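Local structure of ammonium transporter (Kuenenia stuttgartiensis, 6EU6) at residues I134-F139 / T168-I173; G140-G145 / T153-E158; I162-A167 / G222-S227; F21-G26 / F218-F223. The protein probably senses ammonium through an Amt-type membrane domain and passes the signal to a histidine kinase. One frame throughout, in Å; residues are numbered along the deposited sequence.

Overall arrangement
All four contacts are buried, but at different depths. Interactions 1, 3 and 4 lie about 9 to 11 Å from the chain centre, centre to centre, and interaction 2 about 18 Å, at an end of a membrane helix. Interactions 1 and 2 both use helix 121-144, whereas interactions 3 and 4 both use helix 206-226 and share Gly222 and Phe223. Helix 167-185 ties the two groups together, since His171 packs on Trp220 and Phe223. The chemistry follows the place: apolar side chains and one bridging water in interaction 1, a backbone hydrogen bond with paired indoles in interaction 2, carbonyls against ring carbons in interaction 3, and methionine against aromatics in interaction 4, which borders neighbouring subunits.

Interaction 1: residues I134-F139 / T168-I173; sequences IIYPIF and TVVHSI
Residues 134-139, Phe139 pointing at the other helix and the end of the Tyr136 ring reaching it, run nearly antiparallel to residues 168-173, the two short helical axes passing 9.8 Å apart at 148°. Phe139 carries much of the packing. Its CG is anti to the backbone N (chi1 -171°), which carries the ring across to the other helix. There Ile173 CD1 sits over one face, 4.0 Å from the Phe139 ring centroid, in a CH-pi contact. Val169 CG2 meets the ring in its plane, 3.8 Å from Phe139 CE1, and Thr168 CG2 closes on Phe139 CZ at 3.7 Å; the hydroxyl of Thr168 is bonded to Thr334. Ile173 also turns its CG2 branch to Ile135 CG2, 4.0 Å away. The Tyr136 ring brings its edge to a carbonyl, with CE1 3.1 Å from Val169 O. A water donates to that same oxygen and to Tyr136 O, 2.8 Å from the latter, bridging two backbones that share no direct hydrogen bond. Residues 168-172 form a wider pi-type turn, closed by Ile173 N and Thr168 O. This is antiparallel helix packing in the Amt fold, beside His171, which pairs with His326 like the twin histidines of the family's pore.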
loop_
_atom_site.group_PDB
_atom_site.type_symbol
_atom_site.label_atom_id
_atom_site.label_comp_id
_atom_site.label_asym_id
_atom_site.label_seq_id
_atom_site.Cartn_x
_atom_site.Cartn_y
_atom_site.Cartn_z
ATOM N N ILE A 134 -18.267 -9.374 22.034
ATOM C CA ILE A 134 -19.004 -10.619 22.370
ATOM C C ILE A 134 -18.835 -11.753 21.367
ATOM O O ILE A 134 -18.148 -12.748 21.638
ATOM C CB ILE A 134 -20.501 -10.300 22.623
ATOM C CG1 ILE A 134 -20.563 -9.507 23.949
ATOM C CG2 ILE A 134 -21.304 -11.585 22.837
ATOM C CD1 ILE A 134 -21.635 -8.534 23.970
ATOM N N ILE A 135 -19.420 -11.592 20.206
ATOM C CA ILE A 135 -19.487 -12.705 19.226
ATOM C C ILE A 135 -18.097 -13.172 18.843
ATOM O O ILE A 135 -17.752 -14.363 19.004
ATOM C CB ILE A 135 -20.318 -12.331 17.974
ATOM C CG1 ILE A 135 -21.754 -11.982 18.385
ATOM C CG2 ILE A 135 -20.280 -13.414 16.921
ATOM C CD1 ILE A 135 -22.600 -11.539 17.226
ATOM N N TYR A 136 -17.277 -12.230 18.331
ATOM C CA TYR A 136 -15.954 -12.640 17.786
ATOM C C TYR A 136 -14.992 -13.202 18.837
ATOM O O TYR A 136 -14.406 -14.295 18.643
ATOM C CB TYR A 136 -15.329 -11.456 16.979
ATOM C CG TYR A 136 -13.964 -11.726 16.539
ATOM C CD1 TYR A 136 -13.726 -12.542 15.461
ATOM C CD2 TYR A 136 -12.880 -11.239 17.264
ATOM C CE1 TYR A 136 -12.440 -12.853 15.083
ATOM C CE2 TYR A 136 -11.557 -11.556 16.916
ATOM C CZ TYR A 136 -11.338 -12.352 15.790
ATOM O OH TYR A 136 -10.037 -12.643 15.372
ATOM N N PRO A 137 -14.739 -12.456 19.911
ATOM C CA PRO A 137 -13.735 -12.971 20.805
ATOM C C PRO A 137 -14.156 -14.262 21.620
ATOM O O PRO A 137 -13.305 -15.056 21.958
ATOM C CB PRO A 137 -13.490 -11.805 21.789
ATOM C CG PRO A 137 -14.791 -11.074 21.819
ATOM C CD PRO A 137 -15.389 -11.236 20.415
ATOM N N ILE A 138 -15.436 -14.459 21.877
ATOM C CA ILE A 138 -15.853 -15.689 22.586
ATOM C C ILE A 138 -15.727 -16.922 21.687
ATOM O O ILE A 138 -15.087 -17.892 22.066
ATOM C CB ILE A 138 -17.278 -15.543 23.169
ATOM C CG1 ILE A 138 -17.230 -14.539 24.307
ATOM C CG2 ILE A 138 -17.787 -16.904 23.663
ATOM C CD1 ILE A 138 -18.580 -13.989 24.751
ATOM N N PHE A 139 -16.249 -16.856 20.466
ATOM C CA PHE A 139 -15.903 -17.907 19.474
ATOM C C PHE A 139 -14.414 -18.066 19.268
ATOM O O PHE A 139 -13.909 -19.175 19.172
ATOM C CB PHE A 139 -16.627 -17.753 18.117
ATOM C CG PHE A 139 -16.432 -18.932 17.209
ATOM C CD1 PHE A 139 -15.308 -19.014 16.365
ATOM C CD2 PHE A 139 -17.306 -20.017 17.232
ATOM C CE1 PHE A 139 -15.097 -20.150 15.554
ATOM C CE2 PHE A 139 -17.082 -21.169 16.425
ATOM C CZ PHE A 139 -15.987 -21.209 15.576
ATOM N N THR A 168 -13.102 -19.435 9.460
ATOM C CA THR A 168 -14.270 -19.448 10.297
ATOM C C THR A 168 -14.173 -18.335 11.354
ATOM O O THR A 168 -15.080 -17.524 11.482
ATOM C CB THR A 168 -14.467 -20.848 10.974
ATOM O OG1 THR A 168 -14.797 -21.824 9.965
ATOM C CG2 THR A 168 -15.605 -20.791 11.900
ATOM N N VAL A 169 -13.075 -18.278 12.061
ATOM C CA VAL A 169 -12.960 -17.409 13.238
ATOM C C VAL A 169 -13.136 -15.920 12.848
ATOM O O VAL A 169 -13.829 -15.162 13.542
ATOM C CB VAL A 169 -11.621 -17.635 13.917
ATOM C CG1 VAL A 169 -11.403 -16.633 15.092
ATOM C CG2 VAL A 169 -11.586 -19.031 14.513
ATOM N N VAL A 170 -12.540 -15.520 11.727
ATOM C CA VAL A 170 -12.715 -14.182 11.191
ATOM C C VAL A 170 -13.876 -14.113 10.185
ATOM O O VAL A 170 -14.825 -13.359 10.344
ATOM C CB VAL A 170 -11.385 -13.673 10.601
ATOM C CG1 VAL A 170 -11.568 -12.293 9.932
ATOM C CG2 VAL A 170 -10.356 -13.517 11.752
ATOM N N HIS A 171 -13.779 -14.864 9.094
ATOM C CA HIS A 171 -14.555 -14.585 7.944
ATOM C C HIS A 171 -15.979 -15.108 8.087
ATOM O O HIS A 171 -16.930 -14.384 7.893
ATOM C CB HIS A 171 -13.777 -15.160 6.756
ATOM C CG HIS A 171 -12.547 -14.343 6.470
ATOM N ND1 HIS A 171 -12.604 -13.045 6.021
ATOM C CD2 HIS A 171 -11.239 -14.647 6.575
ATOM C CE1 HIS A 171 -11.385 -12.582 5.861
ATOM N NE2 HIS A 171 -10.538 -13.519 6.233
ATOM N N SER A 172 -16.159 -16.386 8.394
ATOM C CA SER A 172 -17.564 -16.881 8.585
ATOM C C SER A 172 -18.255 -16.190 9.728
ATOM O O SER A 172 -19.432 -15.755 9.614
ATOM C CB SER A 172 -17.637 -18.395 8.705
ATOM O OG SER A 172 -17.226 -18.960 7.478
ATOM N N ILE A 173 -17.546 -16.009 10.824
ATOM C CA ILE A 173 -18.149 -15.301 11.950
ATOM C C ILE A 173 -18.642 -13.920 11.565
ATOM O O ILE A 173 -19.777 -13.540 11.856
ATOM C CB ILE A 173 -17.128 -15.218 13.105
ATOM C CG1 ILE A 173 -16.991 -16.616 13.751
ATOM C CG2 ILE A 173 -17.548 -14.171 14.150
ATOM C CD1 ILE A 173 -18.150 -17.029 14.688
HETATM O O HOH W 1 -14.726 -15.713 16.206
#

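Interaction 2: residues G140-G145 / T153-E158; sequences GHWAWG and TGWLKE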
loop_
_atom_site.group_PDB
_atom_site.type_symbol
_atom_site.label_atom_id
_atom_site.label_comp_id
_atom_site.label_asym_id
_atom_site.label_seq_id
_atom_site.Cartn_x
_atom_site.Cartn_y
_atom_site.Cartn_z
ATOM N N GLY A 140 -13.690 -16.965 19.281
ATOM C CA GLY A 140 -12.265 -17.038 19.112
ATOM C C GLY A 140 -11.605 -17.813 20.239
ATOM O O GLY A 140 -10.603 -18.474 20.029
ATOM N N HIS A 141 -12.126 -17.629 21.443
ATOM C CA HIS A 141 -11.614 -18.393 22.603
ATOM C C HIS A 141 -11.838 -19.904 22.354
ATOM O O HIS A 141 -10.927 -20.722 22.519
ATOM C CB HIS A 141 -12.295 -17.975 23.878
ATOM C CG HIS A 141 -11.677 -18.579 25.089
ATOM N ND1 HIS A 141 -10.506 -18.099 25.633
ATOM C CD2 HIS A 141 -12.038 -19.656 25.841
ATOM C CE1 HIS A 141 -10.189 -18.822 26.696
ATOM N NE2 HIS A 141 -11.105 -19.766 26.846
ATOM N N TRP A 142 -13.019 -20.239 21.865
ATOM C CA TRP A 142 -13.359 -21.653 21.655
ATOM C C TRP A 142 -12.392 -22.309 20.711
ATOM O O TRP A 142 -12.017 -23.479 20.919
ATOM C CB TRP A 142 -14.782 -21.814 21.170
ATOM C CG TRP A 142 -15.801 -21.264 22.081
ATOM C CD1 TRP A 142 -15.607 -20.833 23.383
ATOM C CD2 TRP A 142 -17.173 -21.032 21.789
ATOM N NE1 TRP A 142 -16.794 -20.326 23.888
ATOM C CE2 TRP A 142 -17.759 -20.465 22.925
ATOM C CE3 TRP A 142 -17.964 -21.231 20.666
ATOM C CZ2 TRP A 142 -19.087 -20.088 22.955
ATOM C CZ3 TRP A 142 -19.257 -20.883 20.723
ATOM C CH2 TRP A 142 -19.802 -20.310 21.839
ATOM N N ALA A 143 -12.020 -21.554 19.657
ATOM C CA ALA A 143 -11.221 -22.084 18.508
ATOM C C ALA A 143 -9.754 -21.913 18.697
ATOM O O ALA A 143 -8.940 -22.786 18.371
ATOM C CB ALA A 143 -11.683 -21.404 17.208
ATOM N N TRP A 144 -9.384 -20.814 19.356
ATOM C CA TRP A 144 -7.997 -20.423 19.436
ATOM C C TRP A 144 -7.526 -20.073 20.860
ATOM O O TRP A 144 -6.473 -19.508 21.004
ATOM C CB TRP A 144 -7.809 -19.134 18.580
ATOM C CG TRP A 144 -7.848 -19.309 17.073
ATOM C CD1 TRP A 144 -7.868 -20.470 16.359
ATOM C CD2 TRP A 144 -7.861 -18.255 16.119
ATOM N NE1 TRP A 144 -7.908 -20.206 14.983
ATOM C CE2 TRP A 144 -7.872 -18.848 14.825
ATOM C CE3 TRP A 144 -7.836 -16.865 16.229
ATOM C CZ2 TRP A 144 -7.860 -18.104 13.674
ATOM C CZ3 TRP A 144 -7.804 -16.103 15.081
ATOM C CH2 TRP A 144 -7.855 -16.734 13.796
ATOM N N GLY A 145 -8.318 -20.326 21.903
ATOM C CA GLY A 145 -7.954 -19.916 23.222
ATOM C C GLY A 145 -6.747 -20.643 23.819
ATOM O O GLY A 145 -6.233 -20.280 24.878
ATOM N N THR A 153 -6.957 -24.357 26.810
ATOM C CA THR A 153 -7.493 -24.474 25.489
ATOM C C THR A 153 -8.957 -24.069 25.444
ATOM O O THR A 153 -9.633 -23.932 26.459
ATOM C CB THR A 153 -7.304 -25.907 24.971
ATOM O OG1 THR A 153 -7.562 -25.930 23.582
ATOM C CG2 THR A 153 -8.272 -26.881 25.655
ATOM N N GLY A 154 -9.459 -23.850 24.244
ATOM C CA GLY A 154 -10.847 -23.569 24.076
ATOM C C GLY A 154 -11.477 -24.899 23.757
ATOM O O GLY A 154 -10.810 -25.811 23.214
ATOM N N TRP A 155 -12.771 -25.003 24.015
ATOM C CA TRP A 155 -13.403 -26.311 23.904
ATOM C C TRP A 155 -13.392 -26.826 22.484
ATOM O O TRP A 155 -13.249 -27.997 22.292
ATOM C CB TRP A 155 -14.820 -26.329 24.523
ATOM C CG TRP A 155 -15.891 -25.569 23.786
ATOM C CD1 TRP A 155 -16.216 -24.281 23.954
ATOM C CD2 TRP A 155 -16.787 -26.085 22.794
ATOM N NE1 TRP A 155 -17.227 -23.946 23.094
ATOM C CE2 TRP A 155 -17.594 -25.038 22.380
ATOM C CE3 TRP A 155 -16.901 -27.325 22.137
ATOM C CZ2 TRP A 155 -18.542 -25.179 21.382
ATOM C CZ3 TRP A 155 -17.830 -27.476 21.166
ATOM C CH2 TRP A 155 -18.641 -26.397 20.781
ATOM N N LEU A 156 -13.565 -25.958 21.471
ATOM C CA LEU A 156 -13.555 -26.426 20.097
ATOM C C LEU A 156 -12.197 -26.922 19.622
ATOM O O LEU A 156 -12.068 -27.962 18.942
ATOM C CB LEU A 156 -14.051 -25.369 19.116
ATOM C CG LEU A 156 -15.470 -25.393 18.658
ATOM C CD1 LEU A 156 -15.669 -24.175 17.726
ATOM C CD2 LEU A 156 -15.807 -26.713 17.964
ATOM N N LYS A 157 -11.182 -26.178 19.962
ATOM C CA LYS A 157 -9.820 -26.618 19.723
ATOM C C LYS A 157 -9.508 -27.983 20.412
ATOM O O LYS A 157 -8.902 -28.897 19.807
ATOM C CB LYS A 157 -8.861 -25.576 20.222
ATOM C CG LYS A 157 -7.415 -26.017 20.208
ATOM C CD LYS A 157 -6.893 -26.444 18.840
ATOM C CE LYS A 157 -6.723 -25.248 17.892
ATOM N NZ LYS A 157 -6.458 -25.676 16.511
ATOM N N GLU A 158 -9.974 -28.112 21.645
ATOM C CA GLU A 158 -9.868 -29.371 22.412
ATOM C C GLU A 158 -10.436 -30.547 21.589
ATOM O O GLU A 158 -9.855 -31.623 21.540
ATOM C CB GLU A 158 -10.626 -29.216 23.715
ATOM C CG GLU A 158 -10.685 -30.494 24.526
ATOM C CD GLU A 158 -9.324 -30.828 24.997
ATOM O OE1 GLU A 158 -8.766 -29.968 25.680
ATOM O OE2 GLU A 158 -8.793 -31.897 24.642
#
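Trp142 and Gly154 bring the backbones within 4.0 Å, CA to CA, where residues 140-145 meet the start of the short helix 155-158. Gly154 is the N-cap of that helix, and Trp142 O accepts from Lys157 N in its first turn at 3.0 Å, nearly straight at 166°. Gly154 comes so close that its CA lies 3.2 Å from His141 O, a CA-H...O contact, and a beta carbon there would collide with the carbonyls of both His141 and Trp142. Beyond the backbones, the indoles of Trp142 and Trp155 lie side by side in an edge-to-face pair, their planes at 52°. Trp155 takes the crowded position between its backbone N and carbonyl carbon (chi1 70°), and this brings the NE1 edge over one face of Trp142, 3.2 Å from Trp142 CD2. The Trp142 N-H is itself bonded to Leu74 O. Lys157 bends at its second and third torsions and sends its NZ past the contact to Phe161 O and to a bound buffer molecule. On the way, Lys157 CE passes 3.3 Å from Ala143 O, a buried carbonyl with no polar partner in the model.

Interaction 3: residues I162-A167 / G222-S227; sequences IDFAGA and GFNGGS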
loop_
_atom_site.group_PDB
_atom_site.type_symbol
_atom_site.label_atom_id
_atom_site.label_comp_id
_atom_site.label_asym_id
_atom_site.label_seq_id
_atom_site.Cartn_x
_atom_site.Cartn_y
_atom_site.Cartn_z
ATOM N N ILE A 162 -9.580 -27.056 13.490
ATOM C CA ILE A 162 -8.459 -26.383 12.856
ATOM C C ILE A 162 -8.960 -25.169 12.039
ATOM O O ILE A 162 -9.876 -25.284 11.263
ATOM C CB ILE A 162 -7.732 -27.335 11.915
ATOM C CG1 ILE A 162 -7.072 -28.492 12.741
ATOM C CG2 ILE A 162 -6.646 -26.649 11.093
ATOM C CD1 ILE A 162 -6.659 -29.643 11.856
ATOM N N ASP A 163 -8.349 -24.025 12.273
ATOM C CA ASP A 163 -8.526 -22.877 11.388
ATOM C C ASP A 163 -7.233 -22.045 11.484
ATOM O O ASP A 163 -7.047 -21.287 12.413
ATOM C CB ASP A 163 -9.734 -22.112 11.821
ATOM C CG ASP A 163 -10.101 -20.997 10.874
ATOM O OD1 ASP A 163 -9.360 -20.738 9.874
ATOM O OD2 ASP A 163 -11.115 -20.351 11.175
ATOM N N PHE A 164 -6.338 -22.242 10.533
ATOM C CA PHE A 164 -5.053 -21.577 10.604
ATOM C C PHE A 164 -5.098 -20.066 10.814
ATOM O O PHE A 164 -4.505 -19.535 11.759
ATOM C CB PHE A 164 -4.278 -21.912 9.313
ATOM C CG PHE A 164 -2.980 -21.202 9.221
ATOM C CD1 PHE A 164 -2.016 -21.367 10.221
ATOM C CD2 PHE A 164 -2.653 -20.454 8.097
ATOM C CE1 PHE A 164 -0.802 -20.707 10.135
ATOM C CE2 PHE A 164 -1.444 -19.793 8.026
ATOM C CZ PHE A 164 -0.524 -19.880 9.041
ATOM N N ALA A 165 -5.752 -19.366 9.894
ATOM C CA ALA A 165 -5.745 -17.934 9.898
ATOM C C ALA A 165 -7.143 -17.310 10.036
ATOM O O ALA A 165 -7.271 -16.098 10.086
ATOM C CB ALA A 165 -4.968 -17.436 8.680
ATOM N N GLY A 166 -8.199 -18.116 10.163
ATOM C CA GLY A 166 -9.497 -17.563 10.467
ATOM C C GLY A 166 -10.552 -17.599 9.385
ATOM O O GLY A 166 -11.393 -16.672 9.273
ATOM N N ALA A 167 -10.555 -18.652 8.583
ATOM C CA ALA A 167 -11.633 -18.785 7.636
ATOM C C ALA A 167 -13.026 -18.746 8.324
ATOM O O ALA A 167 -13.986 -18.115 7.823
ATOM C CB ALA A 167 -11.488 -20.071 6.831
ATOM N N GLY A 222 -0.209 -11.036 4.458
ATOM C CA GLY A 222 0.112 -10.863 5.871
ATOM C C GLY A 222 -0.822 -11.672 6.762
ATOM O O GLY A 222 -0.440 -12.234 7.782
ATOM N N PHE A 223 -2.084 -11.669 6.393
ATOM C CA PHE A 223 -3.101 -12.413 7.171
ATOM C C PHE A 223 -2.713 -13.862 7.337
ATOM O O PHE A 223 -2.635 -14.387 8.479
ATOM C CB PHE A 223 -4.420 -12.228 6.429
ATOM C CG PHE A 223 -5.626 -12.311 7.283
ATOM C CD1 PHE A 223 -6.223 -13.562 7.489
ATOM C CD2 PHE A 223 -6.280 -11.190 7.675
ATOM C CE1 PHE A 223 -7.396 -13.640 8.239
ATOM C CE2 PHE A 223 -7.410 -11.263 8.493
ATOM C CZ PHE A 223 -7.939 -12.506 8.777
ATOM N N ASN A 224 -2.315 -14.482 6.207
ATOM C CA ASN A 224 -1.871 -15.872 6.184
ATOM C C ASN A 224 -0.425 -16.082 6.660
ATOM O O ASN A 224 -0.167 -16.854 7.574
ATOM C CB ASN A 224 -2.044 -16.472 4.791
ATOM C CG ASN A 224 -3.505 -16.870 4.501
ATOM O OD1 ASN A 224 -4.258 -16.149 3.929
ATOM N ND2 ASN A 224 -3.843 -18.071 4.858
ATOM N N GLY A 225 0.522 -15.408 6.026
ATOM C CA GLY A 225 1.917 -15.507 6.431
ATOM C C GLY A 225 2.163 -15.178 7.885
ATOM O O GLY A 225 2.994 -15.814 8.543
ATOM N N GLY A 226 1.550 -14.114 8.356
ATOM C CA GLY A 226 1.725 -13.664 9.755
ATOM C C GLY A 226 1.198 -14.728 10.725
ATOM O O GLY A 226 1.671 -14.820 11.904
ATOM N N SER A 227 0.249 -15.563 10.270
ATOM C CA SER A 227 -0.381 -16.535 11.192
ATOM C C SER A 227 0.556 -17.694 11.588
ATOM O O SER A 227 0.236 -18.452 12.501
ATOM C CB SER A 227 -1.750 -17.023 10.709
ATOM O OG SER A 227 -2.743 -15.983 10.741
#
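Ala165 and Phe223 form the more deeply buried side of the contact, where the loop 162-167 packs against residues 222-227 of the helix. Ala165 O comes 3.1 Å from Phe223 CE1, while Ala165 CB points at the helix and stops 3.4 Å from Ser227 OG. That hydroxyl is already committed, donating to Phe223 O at 2.8 Å almost along the C=O axis. The side at Phe164 and Ser227 is just as close but less buried, both residues being partly exposed. Phe164 extends its ring, CG anti to the backbone N (chi1 176°), so that Ser227 CB rides over one face, 3.9 Å from the ring centroid. Phe164 CE2 also nears Asn224 O, at 3.2 Å. An alanine in place of Phe164 would probably open a gap beside Ser227 CB and leave Asn224 O without its neighbouring ring. A bound buffer molecule, close to the Ser227 side chain, is hydrogen-bonded by Asp163 N and Phe164 O. Asp163 shapes the loop by an Asx motif, OD1 accepting from Gly166 N and Ala167 N. With no hydrogen bond across, loop and helix are held by close fit, at the price of one buried carbonyl, Ala165 O, set against a ring carbon with no polar partner in the model.

Interaction 4: residues F21-G26 / F218-F223; sequences FLMQLG and FGWFGF
Met23 and Gly219 mark the closest backbone approach, 5.3 Å between CA atoms, where helices 2-34 and 206-226 run nearly antiparallel, their short axes at 150°. Three kinds of contact follow. The first is side chain on bare backbone: Met23 CG lies 3.5 Å from Gly219 CA, where a beta carbon on that residue would clash. The second joins the end of Met23 to two aromatics. Bent at its third torsion (chi3 75°), the chain carries Met23 CE over the middle of the Trp220 indole, 3.8 Å from the centroid of its five-membered ring, as a CH-pi contact. The sulfur makes an oblique Met-aromatic contact with a second ring, Met23 SD lying 3.7 Å from Phe223 CD2. The third is aliphatic against aromatic, Leu22 CD2 lying 3.9 Å from Phe218 CE2. These two side chains also face the trimer interface: Leu22 packs on Phe218 of a neighbouring subunit, and Phe218 on Cys18 of the other. An alanine at Met23 would probably leave the Trp220 face without its methyl and Phe223 CD2 without its sulfur, and open a gap beside Gly219. Since no hydrogen bond crosses, the chemistry implies a join made by dispersion and shape.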
loop_
_atom_site.group_PDB
_atom_site.type_symbol
_atom_site.label_atom_id
_atom_site.label_comp_id
_atom_site.label_asym_id
_atom_site.label_seq_id
_atom_site.Cartn_x
_atom_site.Cartn_y
_atom_site.Cartn_z
ATOM N N PHE A 21 -3.766 -4.421 8.523
ATOM C CA PHE A 21 -4.413 -3.118 8.719
ATOM C C PHE A 21 -4.821 -2.503 7.367
ATOM O O PHE A 21 -5.868 -1.889 7.205
ATOM C CB PHE A 21 -3.475 -2.135 9.485
ATOM C CG PHE A 21 -4.080 -0.805 9.666
ATOM C CD1 PHE A 21 -4.909 -0.541 10.754
ATOM C CD2 PHE A 21 -3.846 0.190 8.751
ATOM C CE1 PHE A 21 -5.449 0.742 10.929
ATOM C CE2 PHE A 21 -4.421 1.454 8.906
ATOM C CZ PHE A 21 -5.238 1.720 9.983
ATOM N N LEU A 22 -3.935 -2.645 6.402
ATOM C CA LEU A 22 -4.170 -2.079 5.082
ATOM C C LEU A 22 -5.366 -2.733 4.330
ATOM O O LEU A 22 -5.970 -2.076 3.478
ATOM C CB LEU A 22 -2.913 -2.233 4.219
ATOM C CG LEU A 22 -2.804 -1.264 3.058
ATOM C CD1 LEU A 22 -2.746 0.151 3.555
ATOM C CD2 LEU A 22 -1.544 -1.583 2.270
ATOM N N MET A 23 -5.763 -3.930 4.748
ATOM C CA MET A 23 -7.026 -4.509 4.300
ATOM C C MET A 23 -8.191 -3.644 4.665
ATOM O O MET A 23 -9.175 -3.662 3.995
ATOM C CB MET A 23 -7.212 -5.911 4.858
ATOM C CG MET A 23 -6.202 -6.875 4.313
ATOM S SD MET A 23 -6.352 -8.505 5.083
ATOM C CE MET A 23 -7.811 -9.212 4.323
ATOM N N GLN A 24 -8.101 -2.884 5.741
ATOM C CA GLN A 24 -9.201 -1.985 6.107
ATOM C C GLN A 24 -9.472 -0.964 4.967
ATOM O O GLN A 24 -10.619 -0.527 4.692
ATOM C CB GLN A 24 -8.887 -1.246 7.412
ATOM C CG GLN A 24 -8.796 -2.149 8.619
ATOM C CD GLN A 24 -10.178 -2.645 9.065
ATOM O OE1 GLN A 24 -11.077 -1.867 9.466
ATOM N NE2 GLN A 24 -10.382 -3.901 8.914
ATOM N N LEU A 25 -8.385 -0.505 4.393
ATOM C CA LEU A 25 -8.439 0.335 3.172
ATOM C C LEU A 25 -8.992 -0.448 1.974
ATOM O O LEU A 25 -9.838 0.065 1.222
ATOM C CB LEU A 25 -7.030 0.857 2.909
ATOM C CG LEU A 25 -6.833 1.983 1.881
ATOM C CD1 LEU A 25 -5.422 2.521 2.003
ATOM C CD2 LEU A 25 -7.025 1.509 0.484
ATOM N N GLY A 26 -8.551 -1.700 1.832
ATOM C CA GLY A 26 -9.126 -2.621 0.864
ATOM C C GLY A 26 -10.622 -2.744 0.910
ATOM O O GLY A 26 -11.296 -2.571 -0.106
ATOM N N PHE A 218 -3.179 -8.477 -1.363
ATOM C CA PHE A 218 -1.931 -8.094 -0.727
ATOM C C PHE A 218 -1.992 -8.250 0.763
ATOM O O PHE A 218 -1.169 -8.904 1.340
ATOM C CB PHE A 218 -1.635 -6.647 -1.037
ATOM C CG PHE A 218 -0.482 -6.109 -0.312
ATOM C CD1 PHE A 218 0.811 -6.263 -0.822
ATOM C CD2 PHE A 218 -0.666 -5.367 0.816
ATOM C CE1 PHE A 218 1.896 -5.713 -0.167
ATOM C CE2 PHE A 218 0.414 -4.849 1.538
ATOM C CZ PHE A 218 1.709 -5.019 1.041
ATOM N N GLY A 219 -2.978 -7.654 1.389
ATOM C CA GLY A 219 -3.164 -7.860 2.823
ATOM C C GLY A 219 -3.289 -9.290 3.297
ATOM O O GLY A 219 -2.799 -9.635 4.392
ATOM N N TRP A 220 -3.948 -10.128 2.494
ATOM C CA TRP A 220 -4.126 -11.560 2.850
ATOM C C TRP A 220 -2.797 -12.281 2.938
ATOM O O TRP A 220 -2.683 -13.267 3.664
ATOM C CB TRP A 220 -5.098 -12.297 1.870
ATOM C CG TRP A 220 -6.387 -12.538 2.490
ATOM C CD1 TRP A 220 -6.613 -13.285 3.614
ATOM C CD2 TRP A 220 -7.676 -12.078 2.048
ATOM N NE1 TRP A 220 -7.980 -13.287 3.907
ATOM C CE2 TRP A 220 -8.649 -12.596 2.951
ATOM C CE3 TRP A 220 -8.116 -11.368 0.948
ATOM C CZ2 TRP A 220 -9.992 -12.357 2.813
ATOM C CZ3 TRP A 220 -9.469 -11.123 0.821
ATOM C CH2 TRP A 220 -10.386 -11.619 1.762
ATOM N N PHE A 221 -1.768 -11.779 2.221
ATOM C CA PHE A 221 -0.430 -12.295 2.398
ATOM C C PHE A 221 0.060 -12.195 3.837
ATOM O O PHE A 221 0.674 -13.179 4.392
ATOM C CB PHE A 221 0.603 -11.631 1.449
ATOM C CG PHE A 221 0.381 -11.913 -0.030
ATOM C CD1 PHE A 221 -0.132 -13.134 -0.478
ATOM C CD2 PHE A 221 0.655 -10.940 -0.975
ATOM C CE1 PHE A 221 -0.322 -13.359 -1.831
ATOM C CE2 PHE A 221 0.431 -11.166 -2.326
ATOM C CZ PHE A 221 -0.040 -12.387 -2.735
ATOM N N GLY A 222 -0.209 -11.036 4.458
ATOM C CA GLY A 222 0.112 -10.863 5.871
ATOM C C GLY A 222 -0.822 -11.672 6.762
ATOM O O GLY A 222 -0.440 -12.234 7.782
ATOM N N PHE A 223 -2.084 -11.669 6.393
ATOM C CA PHE A 223 -3.101 -12.413 7.171
ATOM C C PHE A 223 -2.713 -13.862 7.337
ATOM O O PHE A 223 -2.635 -14.387 8.479
ATOM C CB PHE A 223 -4.420 -12.228 6.429
ATOM C CG PHE A 223 -5.626 -12.311 7.283
ATOM C CD1 PHE A 223 -6.223 -13.562 7.489
ATOM C CD2 PHE A 223 -6.280 -11.190 7.675
ATOM C CE1 PHE A 223 -7.396 -13.640 8.239
ATOM C CE2 PHE A 223 -7.410 -11.263 8.493
ATOM C CZ PHE A 223 -7.939 -12.506 8.777
#